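Local coordinates for protein endoglucanase E (Clostridium thermocellum, PDB 2WAO) that probably removes acetyl groups from plant cell-wall polysaccharides through its family 2 carbohydrate esterase module, which also binds cello-oligosaccharide chains, at residues C258-M263 with V291-F296; K235-Y240 with R273-E278; N53-I58 with F67-T72; S44-S49 with T73-L78; Y212-V217 with R249-A254. All coordinates share one frame; numbering follows the deposited sequence.

Contact 1 (C258-M263 with V291-F296). With BGC (beta-D-glucopyranose), chain B.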
# COMPACT_ATOMS: atom_id res chain seq x y z
N CYS A 258 -1.69 14.20 -5.69
CA CYS A 258 -3.14 13.98 -5.40
C CYS A 258 -3.83 13.36 -6.62
O CYS A 258 -3.82 13.96 -7.72
CB CYS A 258 -3.80 15.32 -5.06
SG CYS A 258 -3.08 16.06 -3.59
N CYS A 259 -4.40 12.17 -6.46
CA CYS A 259 -4.75 11.36 -7.66
C CYS A 259 -6.22 11.04 -7.71
O CYS A 259 -6.82 10.77 -6.67
CB CYS A 259 -3.97 10.04 -7.69
SG CYS A 259 -2.19 10.20 -7.58
N VAL A 260 -6.80 11.06 -8.91
CA VAL A 260 -8.19 10.66 -9.08
C VAL A 260 -8.24 9.54 -10.15
O VAL A 260 -7.62 9.67 -11.18
CB VAL A 260 -9.05 11.89 -9.51
CG1 VAL A 260 -10.41 11.47 -9.91
CG2 VAL A 260 -9.15 12.90 -8.33
N GLY A 261 -8.98 8.47 -9.88
CA GLY A 261 -9.25 7.42 -10.88
C GLY A 261 -8.64 6.14 -10.35
O GLY A 261 -7.86 6.18 -9.41
N PRO A 262 -8.92 5.00 -11.01
CA PRO A 262 -9.72 4.89 -12.24
C PRO A 262 -11.16 4.31 -12.06
O PRO A 262 -11.78 3.91 -13.06
CB PRO A 262 -8.88 3.85 -13.00
CG PRO A 262 -8.56 2.88 -11.89
CD PRO A 262 -8.30 3.71 -10.65
N MET A 263 -11.67 4.22 -10.84
CA MET A 263 -12.97 3.61 -10.58
C MET A 263 -14.20 4.53 -10.65
O MET A 263 -15.29 4.06 -10.92
CB MET A 263 -12.98 2.86 -9.24
CG MET A 263 -12.04 1.67 -9.24
SD MET A 263 -12.20 0.78 -7.68
CE MET A 263 -13.87 0.10 -7.84
N VAL A 291 2.66 20.29 -4.47
CA VAL A 291 1.40 19.54 -4.44
C VAL A 291 0.96 19.52 -5.93
O VAL A 291 0.90 20.58 -6.61
CB VAL A 291 0.34 20.19 -3.61
CG1 VAL A 291 -0.90 19.25 -3.58
CG2 VAL A 291 0.84 20.31 -2.22
N TYR A 292 0.71 18.32 -6.41
CA TYR A 292 0.41 18.04 -7.83
C TYR A 292 -0.84 17.23 -7.99
O TYR A 292 -1.26 16.50 -7.06
CB TYR A 292 1.54 17.25 -8.48
CG TYR A 292 2.92 17.77 -8.11
CD1 TYR A 292 3.39 19.01 -8.59
CD2 TYR A 292 3.75 17.02 -7.29
CE1 TYR A 292 4.71 19.47 -8.26
CE2 TYR A 292 5.06 17.47 -6.93
CZ TYR A 292 5.50 18.71 -7.41
OH TYR A 292 6.76 19.12 -7.06
N PHE A 293 -1.40 17.32 -9.19
CA PHE A 293 -2.55 16.51 -9.56
C PHE A 293 -2.24 15.41 -10.60
O PHE A 293 -1.49 15.64 -11.57
CB PHE A 293 -3.67 17.42 -10.11
CG PHE A 293 -4.90 16.66 -10.50
CD1 PHE A 293 -5.72 16.08 -9.53
CD2 PHE A 293 -5.23 16.50 -11.87
CE1 PHE A 293 -6.85 15.36 -9.86
CE2 PHE A 293 -6.38 15.77 -12.22
CZ PHE A 293 -7.19 15.19 -11.21
N VAL A 294 -2.83 14.23 -10.39
CA VAL A 294 -2.71 13.14 -11.40
C VAL A 294 -4.06 12.49 -11.59
O VAL A 294 -4.74 12.15 -10.63
CB VAL A 294 -1.67 12.04 -11.00
CG1 VAL A 294 -1.51 10.96 -12.11
CG2 VAL A 294 -0.33 12.64 -10.54
N GLU A 295 -4.48 12.35 -12.85
CA GLU A 295 -5.70 11.58 -13.14
C GLU A 295 -5.39 10.29 -13.89
O GLU A 295 -4.73 10.31 -14.96
CB GLU A 295 -6.73 12.41 -13.92
CG GLU A 295 -8.01 11.56 -14.14
CD GLU A 295 -9.18 12.34 -14.76
OE1 GLU A 295 -9.05 13.59 -14.95
OE2 GLU A 295 -10.24 11.67 -15.01
N PHE A 296 -5.83 9.16 -13.31
CA PHE A 296 -5.80 7.87 -14.01
C PHE A 296 -7.08 7.76 -14.79
O PHE A 296 -8.18 7.81 -14.21
CB PHE A 296 -5.66 6.72 -13.02
CG PHE A 296 -4.48 6.87 -12.08
CD1 PHE A 296 -3.18 6.69 -12.54
CD2 PHE A 296 -4.70 7.12 -10.71
CE1 PHE A 296 -2.09 6.76 -11.66
CE2 PHE A 296 -3.63 7.20 -9.83
CZ PHE A 296 -2.33 7.03 -10.30
C2 BGC B . -20.62 0.38 -12.09
C3 BGC B . -20.47 0.65 -10.60
C4 BGC B . -18.99 0.66 -10.19
C5 BGC B . -18.07 1.41 -11.17
C6 BGC B . -16.59 1.15 -10.89
C1 BGC B . -19.67 1.31 -12.84
O2 BGC B . -21.93 0.69 -12.45
O3 BGC B . -21.18 -0.35 -9.91
O4 BGC B . -19.04 0.89 -8.87
O5 BGC B . -18.35 1.01 -12.50
O6 BGC B . -15.73 1.53 -11.96
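With chi1 of Phe296 at -53°, CG stands anti to the carbonyl carbon, beside the backbone N; from there CE2 of Phe296 lies 3.6 Å from CB of Cys259. The sulfur of Cys259 stands oblique to that ring, 5.0 Å from its centroid and 58° off the normal, a Cys sulfur-aromatic contact; CG1 of Val294 sits above one face, offset toward the rim. On the other side of the sheet, Phe293 has CG anti to its backbone N (chi1 -180°), and CG2 of Val260 meets the ring's edge 3.7 Å from CE1 of Phe293. Four backbone hydrogen bonds tie the parallel strands, from Cys258 N to Tyr292 O (2.7 Å) through to Phe296 N to Val260 O (2.8 Å). They join the outermost strand 291-295 to 255-260, the two strands of a beta-alpha-beta crossover through helix 266-285, as expected in an SGNH hydrolase. That helix packs on Val260 and Phe293, while helix 313-331 lies against Val294 and Phe296. Past the strand, Gly261 has a positive phi at which a CB would clash with Phe296 O, so glycine is called for; a cis peptide bond to Pro262 follows. The chain then presents Met263 O to O6 of a bound glucose, which donates a hydrogen bond of 2.8 Å. A backbone-bonded strand pair with largely apolar side chains leads to the glycan pocket, where a main-chain carbonyl serves as a sugar acceptor.

Contact 2 (K235-Y240 with R273-E278)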
# COMPACT_ATOMS: atom_id res chain seq x y z
N LYS A 235 -17.27 20.13 2.74
CA LYS A 235 -16.85 19.07 3.64
C LYS A 235 -15.67 18.28 3.04
O LYS A 235 -14.64 18.09 3.69
CB LYS A 235 -18.02 18.13 3.91
CG LYS A 235 -17.72 17.03 4.92
CD LYS A 235 -18.95 16.13 5.26
CE LYS A 235 -18.73 15.45 6.63
NZ LYS A 235 -19.48 14.16 6.84
N PHE A 236 -15.84 17.86 1.80
CA PHE A 236 -14.80 17.11 1.07
C PHE A 236 -13.49 17.92 0.84
O PHE A 236 -12.38 17.41 1.11
CB PHE A 236 -15.36 16.55 -0.25
CG PHE A 236 -14.34 15.71 -1.01
CD1 PHE A 236 -14.18 14.35 -0.71
CD2 PHE A 236 -13.51 16.29 -1.96
CE1 PHE A 236 -13.24 13.57 -1.39
CE2 PHE A 236 -12.55 15.53 -2.63
CZ PHE A 236 -12.41 14.18 -2.35
N VAL A 237 -13.62 19.14 0.33
CA VAL A 237 -12.49 19.97 0.06
C VAL A 237 -11.75 20.28 1.37
O VAL A 237 -10.53 20.18 1.43
CB VAL A 237 -12.90 21.25 -0.69
CG1 VAL A 237 -11.71 22.28 -0.71
CG2 VAL A 237 -13.30 20.85 -2.16
N THR A 238 -12.49 20.62 2.41
CA THR A 238 -11.84 20.88 3.72
C THR A 238 -11.10 19.63 4.27
O THR A 238 -10.01 19.75 4.80
CB THR A 238 -12.86 21.48 4.73
OG1 THR A 238 -13.32 22.74 4.22
CG2 THR A 238 -12.22 21.71 6.10
N ALA A 239 -11.72 18.46 4.13
CA ALA A 239 -11.18 17.19 4.60
C ALA A 239 -9.89 16.88 3.83
O ALA A 239 -8.90 16.44 4.42
CB ALA A 239 -12.23 16.04 4.43
N TYR A 240 -9.92 17.11 2.51
CA TYR A 240 -8.75 16.83 1.68
C TYR A 240 -7.61 17.78 2.07
O TYR A 240 -6.49 17.33 2.28
CB TYR A 240 -9.11 16.91 0.17
CG TYR A 240 -8.23 16.03 -0.71
CD1 TYR A 240 -8.78 15.07 -1.55
CD2 TYR A 240 -6.82 16.15 -0.71
CE1 TYR A 240 -8.01 14.24 -2.35
CE2 TYR A 240 -6.02 15.30 -1.51
CZ TYR A 240 -6.62 14.36 -2.31
OH TYR A 240 -5.82 13.54 -3.10
N ARG A 273 -13.03 15.05 -9.65
CA ARG A 273 -12.01 15.76 -10.38
C ARG A 273 -12.06 17.27 -10.09
O ARG A 273 -11.04 17.87 -9.82
CB ARG A 273 -12.12 15.49 -11.88
CG ARG A 273 -10.96 16.07 -12.73
CD ARG A 273 -11.04 15.53 -14.18
NE ARG A 273 -12.40 15.54 -14.70
CZ ARG A 273 -13.04 14.54 -15.29
NH1 ARG A 273 -12.46 13.36 -15.53
NH2 ARG A 273 -14.28 14.74 -15.66
N SER A 274 -13.25 17.86 -10.17
CA SER A 274 -13.39 19.28 -9.89
C SER A 274 -12.86 19.61 -8.47
O SER A 274 -12.11 20.56 -8.30
CB SER A 274 -14.88 19.69 -10.02
OG SER A 274 -15.02 21.08 -9.78
N TYR A 275 -13.27 18.83 -7.48
CA TYR A 275 -12.93 19.14 -6.07
C TYR A 275 -11.43 18.97 -5.77
O TYR A 275 -10.82 19.88 -5.18
CB TYR A 275 -13.77 18.32 -5.08
CG TYR A 275 -15.26 18.52 -5.15
CD1 TYR A 275 -15.85 19.51 -5.96
CD2 TYR A 275 -16.10 17.68 -4.41
CE1 TYR A 275 -17.25 19.64 -6.01
CE2 TYR A 275 -17.48 17.80 -4.48
CZ TYR A 275 -18.03 18.81 -5.25
OH TYR A 275 -19.42 18.90 -5.30
N VAL A 276 -10.84 17.84 -6.20
CA VAL A 276 -9.41 17.56 -5.97
C VAL A 276 -8.54 18.57 -6.75
O VAL A 276 -7.52 19.02 -6.24
CB VAL A 276 -9.06 16.09 -6.28
CG1 VAL A 276 -7.52 15.79 -6.12
CG2 VAL A 276 -9.92 15.12 -5.35
N THR A 277 -8.93 18.94 -7.99
CA THR A 277 -8.06 19.89 -8.69
C THR A 277 -8.19 21.26 -8.00
O THR A 277 -7.23 22.03 -7.99
CB THR A 277 -8.37 20.02 -10.21
OG1 THR A 277 -9.75 20.38 -10.35
CG2 THR A 277 -8.08 18.71 -10.98
N GLU A 278 -9.36 21.56 -7.42
CA GLU A 278 -9.52 22.81 -6.66
C GLU A 278 -8.58 22.81 -5.45
O GLU A 278 -7.90 23.80 -5.16
CB GLU A 278 -10.98 23.02 -6.24
CG GLU A 278 -11.21 24.32 -5.47
CD GLU A 278 -12.71 24.65 -5.31
OE1 GLU A 278 -13.45 24.65 -6.34
OE2 GLU A 278 -13.12 24.86 -4.13
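The Phe236 ring receives CG2 of Val276 at its edge, in plane, 3.8 Å from CE2 of Phe236, while CB of Tyr275 comes in obliquely, 3.7 Å from CD2 of Phe236. That same CD2 lies at the edge of the Tyr275 ring, near its plane. CZ of Phe236 touches the edge of the Tyr240 ring in plane, and CG2 of Val276 approaches Tyr240 obliquely, 3.7 Å from CE1 of Tyr240; one valine methyl therefore meets both aromatic rings of helix 233-250. The two helices run side by side on one face of the parallel sheet of the SGNH hydrolase domain; the axes of the two short segments approach to 9.6 Å, at 39° between their N-to-C directions. Val237 adds a further contact: its CG2 is 3.9 Å from CB of Tyr275, the two side chains crossing at about a right angle. Beneath the pair, Tyr240 and Val276 both rest on Cys258 of strand 255-260. Phe226 stacks edge-to-face with Phe236, and at the margin Glu278 OE1 forms a salt bridge with Lys233 NZ.

Contact 3 (N53-I58 with F67-T72)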
# COMPACT_ATOMS: atom_id res chain seq x y z
N ASN A 53 -4.61 -13.68 6.43
CA ASN A 53 -3.61 -12.93 5.70
C ASN A 53 -2.87 -13.82 4.72
O ASN A 53 -2.59 -15.01 5.00
CB ASN A 53 -2.60 -12.27 6.66
CG ASN A 53 -3.16 -11.00 7.30
OD1 ASN A 53 -3.37 -10.93 8.52
ND2 ASN A 53 -3.41 -10.00 6.47
N TRP A 54 -2.49 -13.23 3.60
CA TRP A 54 -1.78 -13.94 2.56
C TRP A 54 -0.44 -13.28 2.38
O TRP A 54 -0.34 -12.05 2.50
CB TRP A 54 -2.56 -13.84 1.22
CG TRP A 54 -3.73 -14.85 1.17
CD1 TRP A 54 -4.92 -14.79 1.85
CD2 TRP A 54 -3.70 -16.12 0.50
NE1 TRP A 54 -5.69 -15.93 1.57
CE2 TRP A 54 -4.95 -16.76 0.76
CE3 TRP A 54 -2.75 -16.76 -0.32
CZ2 TRP A 54 -5.28 -18.03 0.22
CZ3 TRP A 54 -3.08 -18.03 -0.85
CH2 TRP A 54 -4.34 -18.64 -0.56
N PHE A 55 0.54 -14.11 2.03
CA PHE A 55 1.94 -13.72 1.83
C PHE A 55 2.52 -14.26 0.54
O PHE A 55 2.05 -15.28 0.00
CB PHE A 55 2.82 -14.21 2.98
CG PHE A 55 2.30 -13.80 4.33
CD1 PHE A 55 2.73 -12.63 4.94
CD2 PHE A 55 1.29 -14.56 4.94
CE1 PHE A 55 2.18 -12.21 6.20
CE2 PHE A 55 0.75 -14.17 6.19
CZ PHE A 55 1.21 -13.00 6.81
N GLN A 56 3.58 -13.61 0.06
CA GLN A 56 4.38 -14.19 -1.03
C GLN A 56 5.84 -13.97 -0.67
O GLN A 56 6.20 -12.87 -0.19
CB GLN A 56 4.08 -13.50 -2.35
CG GLN A 56 4.82 -14.17 -3.56
CD GLN A 56 4.27 -13.72 -4.88
OE1 GLN A 56 3.92 -14.55 -5.76
NE2 GLN A 56 4.17 -12.38 -5.04
N ALA A 57 6.66 -15.02 -0.87
CA ALA A 57 8.13 -14.94 -0.81
C ALA A 57 8.66 -14.67 -2.22
O ALA A 57 8.20 -15.26 -3.19
CB ALA A 57 8.70 -16.27 -0.27
N ILE A 58 9.60 -13.75 -2.35
CA ILE A 58 10.24 -13.46 -3.62
C ILE A 58 11.71 -13.74 -3.40
O ILE A 58 12.35 -13.06 -2.60
CB ILE A 58 10.03 -11.99 -4.09
CG1 ILE A 58 8.53 -11.64 -4.18
CG2 ILE A 58 10.66 -11.80 -5.49
CD1 ILE A 58 7.93 -11.04 -2.93
N PHE A 67 0.79 -17.93 -0.04
CA PHE A 67 0.24 -18.83 1.00
C PHE A 67 -0.46 -18.01 2.05
O PHE A 67 -0.18 -16.81 2.19
CB PHE A 67 1.35 -19.68 1.63
CG PHE A 67 2.39 -18.87 2.36
CD1 PHE A 67 2.25 -18.61 3.71
CD2 PHE A 67 3.51 -18.32 1.66
CE1 PHE A 67 3.22 -17.84 4.40
CE2 PHE A 67 4.47 -17.57 2.35
CZ PHE A 67 4.32 -17.31 3.70
N SER A 68 -1.37 -18.62 2.78
CA SER A 68 -2.06 -17.90 3.81
C SER A 68 -1.67 -18.40 5.16
O SER A 68 -1.29 -19.57 5.31
CB SER A 68 -3.59 -18.06 3.70
OG SER A 68 -3.93 -19.44 3.69
N VAL A 69 -1.80 -17.52 6.15
CA VAL A 69 -1.76 -17.90 7.54
C VAL A 69 -3.03 -17.31 8.15
O VAL A 69 -3.20 -16.09 8.20
CB VAL A 69 -0.48 -17.43 8.27
CG1 VAL A 69 -0.53 -17.87 9.77
CG2 VAL A 69 0.78 -18.00 7.61
N ASN A 70 -3.93 -18.20 8.59
CA ASN A 70 -5.29 -17.77 8.94
C ASN A 70 -5.64 -17.94 10.44
O ASN A 70 -5.86 -19.07 10.92
CB ASN A 70 -6.34 -18.44 8.01
CG ASN A 70 -7.76 -17.86 8.20
OD1 ASN A 70 -7.98 -16.99 9.03
ND2 ASN A 70 -8.73 -18.37 7.42
N ALA A 71 -5.65 -16.82 11.16
CA ALA A 71 -6.09 -16.76 12.58
C ALA A 71 -5.39 -17.82 13.43
O ALA A 71 -6.03 -18.55 14.22
CB ALA A 71 -7.60 -16.90 12.69
N THR A 72 -4.07 -17.88 13.27
CA THR A 72 -3.24 -18.94 13.86
C THR A 72 -1.78 -18.55 13.83
O THR A 72 -1.42 -17.48 13.31
CB THR A 72 -3.41 -20.28 13.09
OG1 THR A 72 -2.99 -21.38 13.92
CG2 THR A 72 -2.68 -20.29 11.74
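CB of Ser68 sits over the five-membered ring of Trp54, 3.6 Å from its centroid and 16° off the normal, a CH-pi contact on one face of the indole. On the face of the sheet that carries Phe55, Phe67 and Val69, CB of Phe55 lies above the Phe67 ring, offset toward the rim, 3.5 Å from CZ of Phe67. The two phenyl planes are near parallel (26°) but slid apart, barely overlapping. CG of Phe67 lies between its backbone N and carbonyl carbon (chi1 63°), and the ring extends from there. CE2 of Phe55 also meets CB of Val69 at 4.1 Å. The backbone behind these side chains is the beta hairpin of strands 52-59 and 62-70, in the N-terminal beta domain. Phe55 and Phe67 form a hydrogen-bonded antiparallel pair, with Phe55 N to Phe67 O at 2.8 Å and Phe67 N to Phe55 O at 2.9 Å. Val69 N to Asn53 O is 2.9 Å, whereas the return bond from Asn53 N to Val69 O is weak at 3.3 Å. Further out, Trp54 NE1 is hydrogen-bonded to Glu52 OE2, and Trp54 N to Thr95 OG1. Leu91 and Leu78 of other strands pack against the Phe67 ring.

Contact 4 (S44-S49 with T73-L78)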
# COMPACT_ATOMS: atom_id res chain seq x y z
N SER A 44 12.67 -20.86 6.24
CA SER A 44 11.39 -21.04 6.90
C SER A 44 11.12 -19.82 7.78
O SER A 44 12.05 -19.13 8.18
CB SER A 44 11.40 -22.32 7.76
OG SER A 44 11.44 -23.50 6.96
N VAL A 45 9.85 -19.58 8.09
CA VAL A 45 9.47 -18.47 8.96
C VAL A 45 8.29 -18.90 9.82
O VAL A 45 7.47 -19.71 9.38
CB VAL A 45 9.10 -17.18 8.11
CG1 VAL A 45 7.84 -17.41 7.28
CG2 VAL A 45 8.92 -15.92 9.01
N THR A 46 8.22 -18.39 11.05
CA THR A 46 7.03 -18.55 11.87
C THR A 46 6.27 -17.24 11.89
O THR A 46 6.83 -16.17 12.19
CB THR A 46 7.42 -18.98 13.30
OG1 THR A 46 8.20 -20.19 13.22
CG2 THR A 46 6.17 -19.25 14.14
N ILE A 47 4.98 -17.35 11.54
CA ILE A 47 4.10 -16.19 11.43
C ILE A 47 2.86 -16.39 12.30
O ILE A 47 2.19 -17.44 12.20
CB ILE A 47 3.62 -16.02 9.96
CG1 ILE A 47 4.80 -15.56 9.09
CG2 ILE A 47 2.41 -15.00 9.91
CD1 ILE A 47 4.62 -15.82 7.58
N LYS A 48 2.55 -15.37 13.10
CA LYS A 48 1.24 -15.30 13.74
C LYS A 48 0.36 -14.28 13.03
O LYS A 48 0.82 -13.17 12.76
CB LYS A 48 1.39 -14.96 15.23
CG LYS A 48 0.06 -14.83 15.98
CD LYS A 48 0.31 -14.64 17.46
CE LYS A 48 -0.90 -14.01 18.11
NZ LYS A 48 -0.51 -13.62 19.48
N SER A 49 -0.89 -14.64 12.75
CA SER A 49 -1.82 -13.80 12.00
C SER A 49 -3.16 -13.74 12.69
O SER A 49 -3.72 -14.79 13.05
CB SER A 49 -2.01 -14.35 10.57
OG SER A 49 -2.86 -13.43 9.83
N THR A 73 -0.95 -19.40 14.42
CA THR A 73 0.50 -19.28 14.35
C THR A 73 0.98 -20.50 13.60
O THR A 73 0.66 -21.64 13.99
CB THR A 73 1.13 -19.25 15.77
OG1 THR A 73 0.67 -18.06 16.46
CG2 THR A 73 2.65 -19.25 15.70
N SER A 74 1.76 -20.29 12.52
CA SER A 74 2.30 -21.40 11.76
C SER A 74 3.76 -21.19 11.33
O SER A 74 4.15 -20.07 10.99
CB SER A 74 1.49 -21.65 10.48
OG SER A 74 0.11 -21.78 10.75
N THR A 75 4.51 -22.28 11.31
CA THR A 75 5.82 -22.32 10.69
C THR A 75 5.64 -22.83 9.28
O THR A 75 5.04 -23.89 9.05
CB THR A 75 6.81 -23.18 11.49
OG1 THR A 75 6.88 -22.63 12.82
CG2 THR A 75 8.19 -23.12 10.85
N VAL A 76 6.13 -22.04 8.33
CA VAL A 76 5.94 -22.24 6.93
C VAL A 76 7.31 -22.36 6.30
O VAL A 76 8.18 -21.51 6.52
CB VAL A 76 5.18 -20.99 6.32
CG1 VAL A 76 5.18 -21.03 4.81
CG2 VAL A 76 3.75 -20.95 6.85
N LYS A 77 7.54 -23.41 5.51
CA LYS A 77 8.75 -23.47 4.68
C LYS A 77 8.58 -22.57 3.46
O LYS A 77 7.75 -22.85 2.57
CB LYS A 77 9.07 -24.92 4.25
CG LYS A 77 10.17 -25.06 3.20
CD LYS A 77 11.55 -24.88 3.80
CE LYS A 77 11.83 -25.92 4.89
NZ LYS A 77 12.03 -27.26 4.28
N LEU A 78 9.36 -21.49 3.40
CA LEU A 78 9.23 -20.52 2.32
C LEU A 78 9.76 -20.99 0.98
O LEU A 78 9.15 -20.73 -0.06
CB LEU A 78 9.89 -19.17 2.68
CG LEU A 78 9.27 -18.40 3.86
CD1 LEU A 78 10.12 -17.13 4.01
CD2 LEU A 78 7.74 -18.09 3.63
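Strands 44-49 and 73-78 pair antiparallel at one margin of the five-stranded sheet of the N-terminal beta domain, where 73-79 is outermost within the chain. Two hydrogen-bonded pairs establish the register. Val45 N to Val76 O is 3.0 Å and Val76 N to Val45 O is 2.9 Å; Ile47 and Ser74 exchange the same two bonds, that from Ile47 N to Ser74 O being nearly straight at 172°. Between them lies the non-hydrogen-bonded pair of Thr46 and Thr75, whose hydroxyls link across the strands, Thr46 OG1 to Thr75 OG1 at 2.8 Å. OG1 is anti to the carbonyl carbon in both, which lets the two hydroxyls meet; either could be the donor. Along this polar face, OG1 of Thr73 touches the start of the Lys48 side chain, 3.3 Å from Lys48 CG. The other face is more apolar: CG1 of Val45 lies between its own backbone N and carbonyl carbon (chi1 66°) and meets CD2 of Leu78 at 3.7 Å. Phe67 of strand 62-70 packs on Ile47, Val76 and Leu78, and Leu91 of strand 85-93 on Val45 and Leu78. Two antiparallel sheets packed face to face, here through Phe67 and Leu91, are characteristic of a beta sandwich, consistent with the galactose-binding-like clan of this domain.

Contact 5 (Y212-V217 with R249-A254)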
# COMPACT_ATOMS: atom_id res chain seq x y z
N TYR A 212 10.26 7.37 9.21
CA TYR A 212 10.22 7.14 7.76
C TYR A 212 9.80 8.44 7.10
O TYR A 212 8.63 8.82 7.20
CB TYR A 212 9.23 6.01 7.43
CG TYR A 212 9.20 5.59 5.95
CD1 TYR A 212 10.09 4.60 5.46
CD2 TYR A 212 8.25 6.13 5.08
CE1 TYR A 212 10.04 4.18 4.09
CE2 TYR A 212 8.19 5.70 3.73
CZ TYR A 212 9.11 4.76 3.24
OH TYR A 212 9.02 4.33 1.91
N VAL A 213 10.75 9.14 6.48
CA VAL A 213 10.41 10.43 5.89
C VAL A 213 10.52 10.32 4.36
O VAL A 213 11.60 10.39 3.81
CB VAL A 213 11.29 11.56 6.46
CG1 VAL A 213 10.94 12.91 5.78
CG2 VAL A 213 11.09 11.64 7.99
N PRO A 214 9.39 10.15 3.67
CA PRO A 214 9.44 9.90 2.21
C PRO A 214 9.68 11.25 1.49
O PRO A 214 9.31 12.33 2.04
CB PRO A 214 8.02 9.37 1.93
CG PRO A 214 7.17 10.11 2.90
CD PRO A 214 7.99 10.17 4.17
N GLN A 215 10.27 11.19 0.28
CA GLN A 215 10.40 12.35 -0.56
C GLN A 215 9.11 12.52 -1.37
O GLN A 215 8.89 13.58 -1.94
CB GLN A 215 11.61 12.23 -1.52
CG GLN A 215 12.95 12.04 -0.79
CD GLN A 215 13.33 10.60 -0.54
OE1 GLN A 215 12.65 9.69 -0.96
NE2 GLN A 215 14.44 10.38 0.14
N VAL A 216 8.28 11.45 -1.44
CA VAL A 216 7.07 11.49 -2.27
C VAL A 216 5.93 10.91 -1.44
O VAL A 216 6.11 9.86 -0.82
CB VAL A 216 7.20 10.59 -3.52
CG1 VAL A 216 5.91 10.62 -4.36
CG2 VAL A 216 8.33 11.08 -4.41
N VAL A 217 4.77 11.56 -1.50
CA VAL A 217 3.54 11.01 -0.93
C VAL A 217 2.53 11.00 -2.09
O VAL A 217 2.41 11.97 -2.80
CB VAL A 217 3.03 11.86 0.27
CG1 VAL A 217 1.68 11.31 0.84
CG2 VAL A 217 4.10 11.90 1.37
N ARG A 249 2.92 18.67 7.41
CA ARG A 249 3.46 18.90 8.77
C ARG A 249 4.41 17.76 9.15
O ARG A 249 5.47 18.01 9.74
CB ARG A 249 2.34 19.07 9.79
CG ARG A 249 2.75 19.80 11.06
CD ARG A 249 1.57 20.01 12.00
NE ARG A 249 0.38 20.43 11.27
CZ ARG A 249 -0.67 19.66 11.02
NH1 ARG A 249 -0.75 18.41 11.52
NH2 ARG A 249 -1.67 20.17 10.30
N ASN A 250 4.08 16.52 8.76
CA ASN A 250 5.01 15.37 8.99
C ASN A 250 6.26 15.44 8.11
O ASN A 250 7.37 15.09 8.56
CB ASN A 250 4.29 14.05 8.67
CG ASN A 250 3.19 13.69 9.68
OD1 ASN A 250 3.29 13.97 10.86
ND2 ASN A 250 2.15 12.98 9.20
N TYR A 251 6.08 15.87 6.85
CA TYR A 251 7.16 15.82 5.89
C TYR A 251 7.24 17.17 5.15
O TYR A 251 6.68 17.33 4.06
CB TYR A 251 6.93 14.71 4.85
CG TYR A 251 6.35 13.42 5.37
CD1 TYR A 251 6.89 12.76 6.50
CD2 TYR A 251 5.27 12.84 4.74
CE1 TYR A 251 6.30 11.54 6.97
CE2 TYR A 251 4.70 11.65 5.20
CZ TYR A 251 5.22 11.01 6.29
OH TYR A 251 4.61 9.84 6.70
N PRO A 252 7.90 18.15 5.75
CA PRO A 252 8.01 19.52 5.17
C PRO A 252 8.50 19.57 3.72
O PRO A 252 8.12 20.47 2.98
CB PRO A 252 9.11 20.19 6.04
CG PRO A 252 9.12 19.42 7.31
CD PRO A 252 8.63 18.01 7.02
N ASP A 253 9.31 18.58 3.33
CA ASP A 253 10.03 18.59 2.07
C ASP A 253 9.43 17.62 1.00
O ASP A 253 9.94 17.56 -0.12
CB ASP A 253 11.55 18.29 2.29
CG ASP A 253 12.19 19.19 3.40
OD1 ASP A 253 11.88 20.40 3.46
OD2 ASP A 253 12.96 18.68 4.27
N ALA A 254 8.37 16.88 1.34
CA ALA A 254 7.82 15.88 0.42
C ALA A 254 7.09 16.50 -0.75
O ALA A 254 6.43 17.56 -0.60
CB ALA A 254 6.87 14.93 1.16
O HOH W 1 6.27 7.76 7.92
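At the N-terminal end of strand 216-220, central in the parallel sheet of the SGNH hydrolase domain, the loop leading into it meets the turn that follows helix 233-250, the helix that connects this strand to its parallel neighbour 255-260. Tyr251 is the first residue to leave helical angles, and a type I beta turn runs from it to Ala254, closed by Ala254 N to Tyr251 O at 3.2 Å. Most of the contacts converge on the Tyr251 ring. CD of Pro214 lies over the middle of one face, 3.4 Å from the centroid and only 8° off the normal, a well-centred CH-pi contact in which the two side chains cross at about a right angle. Asn250 CB lies above the opposite face, offset toward the rim, so the ring is sandwiched between Asn250 CB and Pro214 CD. CG2 of Val217 comes in obliquely, 3.7 Å from CD2 of Tyr251, again crossing at about a right angle, and also reaches CB of Ala254 at 4.1 Å. Farther along the turn, CA of Ala254 makes a CA-H...O contact with Gln215 O at 3.5 Å. The polar tip of Tyr251 is satisfied too: its OH is hydrogen-bonded to Glu126 OE1 of the adjoining strand 123-129. A single water completes the junction, donating to Tyr251 OH at 2.9 Å and to Tyr212 O at 2.7 Å.

In the fold
Contacts 1, 2 and 5 belong to the SGNH hydrolase part, contacts 3 and 4 to the N-terminal beta domain; contacts 1 and 4 lie about 38 Å apart, centre to centre. Contacts 1 and 2, both buried, meet through largely apolar side chains and touch directly, Val260 packing on Val276 and Phe293 on Thr277. Helix 233-250 serves contact 2 near its start; contact 5, at its end, is partly buried and combines CH-pi packing with one bridging water. Contact 3, nested within the loop closed by contact 4, is partly buried like it; contact 4 turns threonines and lysines outward and apolar residues toward Phe67. Parallel bonding marks contact 1, antiparallel bonding contacts 3 and 4, side-chain packing contact 2.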